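Peptidoglycan N-acetylglucosamine deacetylase (Agathobacter rectalis, PDB 5JMU) probably removes acetyl groups from N-acetylglucosamine of peptidoglycan by hydrolysis, using a zinc-binding catalytic domain, the part modelled here. Local coordinates at residues A[52-57]-A[100-105]; A[165-170]-A[189-194]; A[123-126]-A[132-135]; A[202-205]-A[209-212]. All coordinates share one frame; numbering follows the deposited sequence.

Interaction 1: residues A[52-57]-A[100-105]; sequences VTNTHP and NSIIKA
V52 and I103 come within 8.7 Å of each other at their CA atoms, and N54 and I102 within 8.4 Å, so strand 49-53 and the chain just after it run past one flank of helix 89-107 with side chains bridging the space between the backbones.

Two separate pairings do that work. On the buried side, methyl CG2 of V52 rests against CD1 of I103 at 3.8 Å, with CG1 of I103 slightly farther off. The CB of I103 is not aimed straight at the strand; the nearly extended second torsion (chi2 165°) carries CD1 across. The second pair is mixed in character. CD1 of I102 meets the N54 amide broadly, 3.7 Å from CG and 4.0 Å from OD1, with ND2 about as near as CG. The two side chains cross at roughly a right angle. OD1 of N54 takes a hydrogen bond from NE2 of Q60, and I102 also touches Q60, so the amide is held in place beside the methyl.

Beyond the pairs, I103 packs on V73 and I75 of strand 72-77, while V52 touches E66 and I102 touches I63 of helix 61-68. T53 turns the other way: its OG1 accepts a nearly straight bond from T55 N (3.1 Å), making an ST turn. In this NodB-homology fold, helix 89-107 thus packs on strand 72-77 and the end of strand 49-53, and T53, pointing away from the helix, touches H76 and H80, which bind the zinc ion with D28.

Interaction 2: residues A[165-170]-A[189-194]; sequences EQVVQN and KEFSVN
V167 makes both contacts across this interface, one with each of its methyls. CG2 reaches the rim of the F191 ring, 3.5 Å from CE2 and 3.7 Å from CD2, and lies near the ring plane, at the edge rather than over a face. CG1, anti to the backbone N (chi1 172°), turns instead to OG of S192 at 3.9 Å. The backbones are close here, with the CA atoms of V167 and S192 6.3 Å apart.

The next layer fixes these groups. OG of S192 is hydrogen-bonded to OD2 of D156 and to NE2 of Q185, so the hydroxyl is directed by those partners and not by the valine. The short helix 190-193 begins just after K189, whose backbone O accepts from both S192 N and V193 N. F191 O is bonded to OG1 of T164, which ties the turn to the start of helix 164-175. V167 also touches A195. The contact packs helix 164-175 against helix 190-193, which follows strand 180-186 in the NodB-homology domain.

Between the two segments the chemistry is therefore dispersive: close methyl-to-ring packing, plus a hydroxyl whose polar needs are met by other residues and which gives the valine van der Waals contact.

Interaction 3: residues A[123-126]-A[132-135]; sequences TVSK and IMTQ
S125 is the residue of 123-126 that touches helix 132-142, and it meets both I132 and M133 in the helix's first turn; its CA lies 7.1 Å from that of I132.

The carbon contact comes first. CB of S125 sits 3.6 Å from methyl CG2 of I132. With M133, deposited as selenomethionine, the hydroxyl makes van der Waals contacts of a polar oxygen with a methylene and the selenium: OG of S125 lies 3.3 Å from CG and 3.7 Å from SE. The bend at chi2 of M133 (-52°) brings SE back to 4.0 Å from CB of S125; a further bend at chi3 turns the terminal CE. The serine thus abuts an isoleucine branch and a bent selenoether chain that lie side by side on the helix.

Hydrogen bonding belongs to the surroundings. OG of S125 is bonded to OD1 of N122 and to ND2 of N226, the last residue of the chain, so this buried hydroxyl has polar partners although its neighbours across the contact are apolar. Within 123-126 the bond from K126 N to T123 O (2.8 Å) closes a turn in which 124-126 have helical backbone angles without the regular bonding of a helix.

S125 and M133 both touch Y86 as well, and T134 is bonded to N226 through its backbone and its OG1, which docks the C terminus on the helix. The contact therefore folds the loop after strand 113-114 back on the opening turn of helix 132-142, where the I132 side chain is about 4 Å from that of E89, a magnesium-binding residue at the start of helix 89-107.

Interaction 4: residues A[202-205]-A[209-212]; sequences WGQA and TFLP
F210 buries the most surface here, and its ring points toward helix 196-205, where it meets G203 and Q204. CE1 of F210 lies 3.9 Å from CA of G203, and CZ of the same ring is 4.1 Å from that CA. With no side chain on G203, the ring can come right up to the helix backbone.

Q204 takes the neighbouring stretch of rim. Its CG is 3.9 Å from CE1 of F210 and close to the ring plane, so the aliphatic part of the glutamine lies at the edge of the ring. Beyond CG the chain runs extended (chi2 -169°) past the ring, and its amide plane stands 66° from that of the ring. At the far end a water, in the plane of the ring at its edge, accepts from Q204 NE2 at 3.1 Å and from F210 N at 3.0 Å.

F210 also packs on I22 and L24 of strand 21-27 and on V46, which Q204 touches too. The last helix, 196-205, is thereby packed against strand 209-210, which pairs with strand 21-27 in the sheet, away from the metal sites. Chemically, the contact divides the glutamine in two: its CG methylene covers the edge of the buried F210 ring, while its amide joins the strand's backbone N through a shared water.

Overall arrangement
From the N terminus, interaction 1 comes first: it closes a 42-residue excursion that includes helix 61-68 and strand 72-77, and fastens helix 89-107 to strand 49-53. Interaction 3 follows, a short closure of the loop leading into helix 132-142. Interaction 2 then joins helix 164-175 to helix 190-193, with strand 180-186 between them in the sequence, and interaction 4 closes the tight turn between helix 196-205 and strand 209-210. The four lie in series; none nests in or crosses another. Interactions 1 and 4 both reach the main parallel sheet, on opposite sides of the chain's centre, while interactions 2 and 4, centres 16 Å apart, involve consecutive helices.

Interaction 1: residues A[52-57]-A[100-105]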
# COMPACT_ATOMS: atom_id res chain seq x y z
N VAL A 52 0.20 1.72 -6.21
CA VAL A 52 -0.57 1.86 -7.45
C VAL A 52 -0.27 0.82 -8.55
O VAL A 52 0.77 0.12 -8.52
CB VAL A 52 -0.40 3.30 -8.03
CG1 VAL A 52 -0.95 4.33 -7.01
CG2 VAL A 52 1.05 3.61 -8.35
N THR A 53 -1.21 0.72 -9.50
CA THR A 53 -1.11 -0.20 -10.61
C THR A 53 -1.48 0.57 -11.86
O THR A 53 -1.96 1.71 -11.76
CB THR A 53 -2.12 -1.37 -10.52
OG1 THR A 53 -3.45 -0.87 -10.75
CG2 THR A 53 -2.03 -2.11 -9.20
N ASN A 54 -1.33 -0.08 -13.00
CA ASN A 54 -1.86 0.48 -14.23
C ASN A 54 -3.03 -0.34 -14.76
O ASN A 54 -3.25 -0.44 -15.98
CB ASN A 54 -0.75 0.60 -15.27
CG ASN A 54 -1.10 1.61 -16.34
OD1 ASN A 54 -1.68 2.66 -16.05
ND2 ASN A 54 -0.76 1.29 -17.55
N THR A 55 -3.79 -0.92 -13.83
CA THR A 55 -4.93 -1.76 -14.22
C THR A 55 -6.07 -0.95 -14.87
O THR A 55 -6.82 -1.46 -15.71
CB THR A 55 -5.48 -2.49 -12.98
OG1 THR A 55 -4.48 -3.42 -12.54
CG2 THR A 55 -6.72 -3.30 -13.34
N HIS A 56 -6.18 0.31 -14.47
CA HIS A 56 -7.27 1.18 -14.94
C HIS A 56 -6.66 2.44 -15.51
O HIS A 56 -6.73 3.48 -14.86
CB HIS A 56 -8.22 1.51 -13.79
CG HIS A 56 -8.86 0.30 -13.20
ND1 HIS A 56 -8.49 -0.22 -11.98
CD2 HIS A 56 -9.82 -0.53 -13.68
CE1 HIS A 56 -9.20 -1.31 -11.72
NE2 HIS A 56 -10.02 -1.51 -12.74
N PRO A 57 -6.07 2.34 -16.71
CA PRO A 57 -5.32 3.50 -17.21
C PRO A 57 -6.24 4.70 -17.52
O PRO A 57 -5.67 5.77 -17.69
CB PRO A 57 -4.62 2.97 -18.46
CG PRO A 57 -5.39 1.77 -18.84
CD PRO A 57 -5.92 1.17 -17.59
N ASN A 100 7.14 2.23 -12.08
CA ASN A 100 7.91 3.36 -11.64
C ASN A 100 7.97 4.45 -12.70
O ASN A 100 7.92 5.63 -12.38
CB ASN A 100 9.35 2.94 -11.29
CG ASN A 100 10.10 4.07 -10.71
OD1 ASN A 100 9.86 4.44 -9.58
ND2 ASN A 100 11.02 4.65 -11.50
N SER A 101 8.10 4.04 -13.95
CA SER A 101 8.17 5.01 -15.05
C SER A 101 6.88 5.82 -15.15
O SER A 101 6.94 7.04 -15.40
CB SER A 101 8.46 4.31 -16.36
OG SER A 101 9.85 4.02 -16.33
N ILE A 102 5.74 5.16 -14.97
CA ILE A 102 4.48 5.91 -14.99
C ILE A 102 4.42 6.88 -13.81
O ILE A 102 3.96 8.03 -13.96
CB ILE A 102 3.26 4.95 -15.00
CG1 ILE A 102 3.16 4.29 -16.38
CG2 ILE A 102 2.00 5.71 -14.68
CD1 ILE A 102 2.30 2.99 -16.33
N ILE A 103 4.90 6.42 -12.65
CA ILE A 103 4.90 7.32 -11.49
C ILE A 103 5.81 8.53 -11.75
O ILE A 103 5.45 9.66 -11.45
CB ILE A 103 5.34 6.57 -10.23
CG1 ILE A 103 4.26 5.56 -9.88
CG2 ILE A 103 5.60 7.51 -9.06
CD1 ILE A 103 4.74 4.47 -8.83
N LYS A 104 6.95 8.31 -12.37
CA LYS A 104 7.85 9.41 -12.71
C LYS A 104 7.21 10.39 -13.69
O LYS A 104 7.29 11.62 -13.52
CB LYS A 104 9.15 8.84 -13.30
CG LYS A 104 10.03 9.88 -13.92
CD LYS A 104 10.66 10.75 -12.86
CE LYS A 104 11.81 11.56 -13.51
NZ LYS A 104 12.32 12.71 -12.71
N ALA A 105 6.59 9.83 -14.75
CA ALA A 105 5.86 10.63 -15.76
C ALA A 105 4.82 11.52 -15.09
O ALA A 105 4.70 12.72 -15.37
CB ALA A 105 5.19 9.69 -16.78

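Interaction 2: residues A[165-170]-A[189-194]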
# COMPACT_ATOMS: atom_id res chain seq x y z
N GLU A 165 -19.90 -0.93 6.84
CA GLU A 165 -19.84 -0.95 8.29
C GLU A 165 -18.90 -2.03 8.80
O GLU A 165 -18.20 -1.82 9.81
CB GLU A 165 -21.24 -1.14 8.87
CG GLU A 165 -21.29 -1.00 10.40
CD GLU A 165 -20.58 0.28 10.91
OE1 GLU A 165 -20.90 1.41 10.44
OE2 GLU A 165 -19.68 0.15 11.79
N GLN A 166 -18.85 -3.18 8.12
CA GLN A 166 -17.93 -4.22 8.57
C GLN A 166 -16.47 -3.80 8.36
O GLN A 166 -15.60 -4.13 9.20
CB GLN A 166 -18.27 -5.52 7.84
CG GLN A 166 -19.62 -6.13 8.24
CD GLN A 166 -19.99 -7.39 7.45
OE1 GLN A 166 -20.24 -7.34 6.24
NE2 GLN A 166 -20.03 -8.54 8.13
N VAL A 167 -16.18 -3.06 7.27
CA VAL A 167 -14.82 -2.57 7.04
C VAL A 167 -14.45 -1.61 8.17
O VAL A 167 -13.36 -1.68 8.74
CB VAL A 167 -14.66 -1.87 5.66
CG1 VAL A 167 -13.28 -1.19 5.53
CG2 VAL A 167 -14.87 -2.84 4.49
N VAL A 168 -15.38 -0.72 8.52
CA VAL A 168 -15.12 0.21 9.60
C VAL A 168 -14.73 -0.56 10.88
O VAL A 168 -13.71 -0.26 11.53
CB VAL A 168 -16.33 1.15 9.86
CG1 VAL A 168 -16.06 2.01 11.11
CG2 VAL A 168 -16.56 2.05 8.62
N GLN A 169 -15.54 -1.54 11.26
CA GLN A 169 -15.32 -2.28 12.49
C GLN A 169 -14.03 -3.09 12.42
O GLN A 169 -13.32 -3.20 13.40
CB GLN A 169 -16.49 -3.22 12.79
CG GLN A 169 -17.76 -2.44 13.14
CD GLN A 169 -17.50 -1.42 14.23
OE1 GLN A 169 -16.88 -1.74 15.25
NE2 GLN A 169 -17.96 -0.19 14.01
N ASN A 170 -13.70 -3.62 11.24
CA ASN A 170 -12.48 -4.42 11.11
C ASN A 170 -11.24 -3.57 11.32
O ASN A 170 -10.30 -3.97 12.01
CB ASN A 170 -12.39 -5.07 9.73
CG ASN A 170 -13.33 -6.24 9.56
OD1 ASN A 170 -13.79 -6.82 10.55
ND2 ASN A 170 -13.63 -6.60 8.32
N LYS A 189 -12.34 -0.55 -4.40
CA LYS A 189 -13.57 -1.07 -3.84
C LYS A 189 -14.39 0.03 -3.19
O LYS A 189 -14.01 0.52 -2.10
CB LYS A 189 -13.24 -2.15 -2.81
CG LYS A 189 -12.46 -3.24 -3.47
CD LYS A 189 -12.25 -4.44 -2.60
CE LYS A 189 -11.56 -5.60 -3.35
NZ LYS A 189 -12.28 -5.93 -4.58
N GLU A 190 -15.50 0.38 -3.83
CA GLU A 190 -16.34 1.46 -3.38
C GLU A 190 -16.74 1.31 -1.89
O GLU A 190 -16.66 2.26 -1.11
CB GLU A 190 -17.58 1.52 -4.26
CG GLU A 190 -18.32 2.79 -4.02
CD GLU A 190 -19.57 2.88 -4.90
OE1 GLU A 190 -19.98 1.85 -5.50
OE2 GLU A 190 -20.12 3.97 -4.98
N PHE A 191 -17.15 0.10 -1.48
CA PHE A 191 -17.64 -0.07 -0.11
C PHE A 191 -16.54 0.19 0.92
O PHE A 191 -16.79 0.59 2.07
CB PHE A 191 -18.24 -1.48 0.11
CG PHE A 191 -17.20 -2.60 0.09
CD1 PHE A 191 -16.85 -3.21 -1.10
CD2 PHE A 191 -16.60 -3.03 1.27
CE1 PHE A 191 -15.92 -4.26 -1.12
CE2 PHE A 191 -15.65 -4.05 1.26
CZ PHE A 191 -15.27 -4.66 0.06
N SER A 192 -15.29 -0.01 0.51
CA SER A 192 -14.18 0.13 1.42
C SER A 192 -13.77 1.61 1.46
O SER A 192 -13.45 2.17 2.52
CB SER A 192 -13.00 -0.78 0.99
OG SER A 192 -11.93 -0.70 1.95
N VAL A 193 -13.73 2.25 0.29
CA VAL A 193 -13.48 3.69 0.26
C VAL A 193 -14.48 4.41 1.16
O VAL A 193 -14.14 5.37 1.88
CB VAL A 193 -13.56 4.24 -1.19
CG1 VAL A 193 -13.67 5.78 -1.22
CG2 VAL A 193 -12.34 3.72 -2.00
N ASN A 194 -15.72 3.94 1.13
CA ASN A 194 -16.78 4.65 1.85
C ASN A 194 -16.66 4.48 3.37
O ASN A 194 -17.37 5.15 4.14
CB ASN A 194 -18.17 4.16 1.38
CG ASN A 194 -18.55 4.71 0.02
OD1 ASN A 194 -17.90 5.63 -0.49
ND2 ASN A 194 -19.62 4.16 -0.55

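Interaction 3: residues A[123-126]-A[132-135]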
# COMPACT_ATOMS: atom_id res chain seq x y z
N THR A 123 2.10 -16.97 -1.25
CA THR A 123 2.57 -18.25 -1.78
C THR A 123 2.09 -18.51 -3.19
O THR A 123 2.53 -19.49 -3.81
CB THR A 123 2.15 -19.45 -0.92
OG1 THR A 123 0.73 -19.49 -0.80
CG2 THR A 123 2.80 -19.34 0.43
N VAL A 124 1.22 -17.64 -3.73
CA VAL A 124 0.81 -17.85 -5.11
C VAL A 124 2.03 -17.84 -6.07
O VAL A 124 2.05 -18.55 -7.07
CB VAL A 124 -0.24 -16.80 -5.59
CG1 VAL A 124 0.27 -15.37 -5.53
CG2 VAL A 124 -0.83 -17.21 -6.98
N SER A 125 3.05 -17.05 -5.71
CA SER A 125 4.25 -17.01 -6.53
C SER A 125 4.91 -18.39 -6.61
O SER A 125 5.65 -18.61 -7.57
CB SER A 125 5.25 -15.98 -5.99
OG SER A 125 5.56 -16.28 -4.63
N LYS A 126 4.63 -19.33 -5.68
CA LYS A 126 5.20 -20.69 -5.80
C LYS A 126 4.73 -21.39 -7.06
O LYS A 126 5.41 -22.27 -7.57
CB LYS A 126 4.83 -21.60 -4.63
CG LYS A 126 5.40 -21.26 -3.30
CD LYS A 126 4.88 -22.26 -2.23
CE LYS A 126 5.20 -21.80 -0.81
NZ LYS A 126 4.47 -22.66 0.21
N ILE A 132 11.08 -17.46 -5.53
CA ILE A 132 11.25 -16.10 -6.02
C ILE A 132 11.09 -15.01 -4.95
O ILE A 132 11.75 -13.97 -5.05
CB ILE A 132 10.31 -15.83 -7.23
CG1 ILE A 132 10.78 -14.60 -8.03
CG2 ILE A 132 8.79 -15.77 -6.81
CD1 ILE A 132 9.95 -14.35 -9.31
N MSE A 133 10.24 -15.20 -3.94
CA MSE A 133 10.11 -14.12 -2.98
C MSE A 133 11.34 -13.98 -2.10
O MSE A 133 11.70 -12.87 -1.69
CB MSE A 133 8.85 -14.31 -2.08
CG MSE A 133 7.57 -14.42 -2.87
SE MSE A 133 7.27 -13.00 -4.17
CE MSE A 133 7.45 -11.67 -3.03
N THR A 134 11.98 -15.09 -1.76
CA THR A 134 13.24 -14.99 -1.01
C THR A 134 14.27 -14.19 -1.82
O THR A 134 15.03 -13.38 -1.26
CB THR A 134 13.77 -16.39 -0.68
OG1 THR A 134 12.94 -16.97 0.36
CG2 THR A 134 15.25 -16.35 -0.21
N GLN A 135 14.31 -14.44 -3.12
CA GLN A 135 15.23 -13.63 -3.95
C GLN A 135 14.76 -12.18 -4.03
O GLN A 135 15.57 -11.26 -3.88
CB GLN A 135 15.34 -14.18 -5.37
CG GLN A 135 15.95 -15.63 -5.43
CD GLN A 135 17.29 -15.74 -4.71
OE1 GLN A 135 18.16 -14.87 -4.86
NE2 GLN A 135 17.48 -16.81 -3.93

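Interaction 4: residues A[202-205]-A[209-212]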
# COMPACT_ATOMS: atom_id res chain seq x y z
N TRP A 202 -13.12 8.07 13.97
CA TRP A 202 -12.85 7.29 15.17
C TRP A 202 -11.40 7.46 15.63
O TRP A 202 -11.11 7.69 16.81
CB TRP A 202 -13.16 5.80 14.94
CG TRP A 202 -12.88 5.01 16.17
CD1 TRP A 202 -13.74 4.75 17.21
CD2 TRP A 202 -11.64 4.38 16.51
NE1 TRP A 202 -13.10 4.02 18.17
CE2 TRP A 202 -11.82 3.76 17.76
CE3 TRP A 202 -10.41 4.27 15.86
CZ2 TRP A 202 -10.78 3.05 18.38
CZ3 TRP A 202 -9.39 3.57 16.47
CH2 TRP A 202 -9.59 2.96 17.70
N GLY A 203 -10.47 7.33 14.69
CA GLY A 203 -9.07 7.39 15.06
C GLY A 203 -8.75 8.75 15.66
O GLY A 203 -8.12 8.83 16.72
N GLN A 204 -9.21 9.81 15.01
CA GLN A 204 -8.85 11.14 15.52
C GLN A 204 -9.50 11.38 16.90
O GLN A 204 -8.88 12.00 17.78
CB GLN A 204 -9.23 12.21 14.50
CG GLN A 204 -8.29 12.12 13.30
CD GLN A 204 -8.38 13.30 12.34
OE1 GLN A 204 -9.42 13.96 12.24
NE2 GLN A 204 -7.31 13.54 11.61
N ALA A 205 -10.70 10.84 17.10
CA ALA A 205 -11.37 11.01 18.39
C ALA A 205 -10.74 10.17 19.51
O ALA A 205 -10.99 10.41 20.70
CB ALA A 205 -12.89 10.66 18.26
N THR A 209 -2.94 9.25 15.38
CA THR A 209 -2.41 10.17 14.36
C THR A 209 -2.27 9.40 13.06
O THR A 209 -1.62 8.35 13.04
CB THR A 209 -1.04 10.74 14.76
OG1 THR A 209 -1.23 11.49 15.97
CG2 THR A 209 -0.54 11.68 13.65
N PHE A 210 -2.87 9.92 11.98
CA PHE A 210 -2.75 9.36 10.64
C PHE A 210 -1.58 9.95 9.92
O PHE A 210 -1.44 11.18 9.83
CB PHE A 210 -4.02 9.61 9.84
CG PHE A 210 -5.20 8.83 10.36
CD1 PHE A 210 -5.99 9.37 11.38
CD2 PHE A 210 -5.52 7.60 9.83
CE1 PHE A 210 -7.08 8.64 11.91
CE2 PHE A 210 -6.60 6.89 10.30
CZ PHE A 210 -7.39 7.40 11.37
N LEU A 211 -0.70 9.07 9.42
CA LEU A 211 0.49 9.52 8.72
C LEU A 211 0.63 8.82 7.37
O LEU A 211 0.13 7.70 7.20
CB LEU A 211 1.71 9.21 9.57
CG LEU A 211 1.90 9.92 10.90
CD1 LEU A 211 3.14 9.37 11.62
CD2 LEU A 211 2.02 11.40 10.62
N PRO A 212 1.34 9.41 6.42
CA PRO A 212 1.79 8.73 5.19
C PRO A 212 3.12 8.00 5.44
O PRO A 212 3.89 8.38 6.33
CB PRO A 212 2.00 9.86 4.19
CG PRO A 212 2.55 11.02 5.11
CD PRO A 212 1.84 10.81 6.50
O HOH W 1 -4.39 12.53 12.20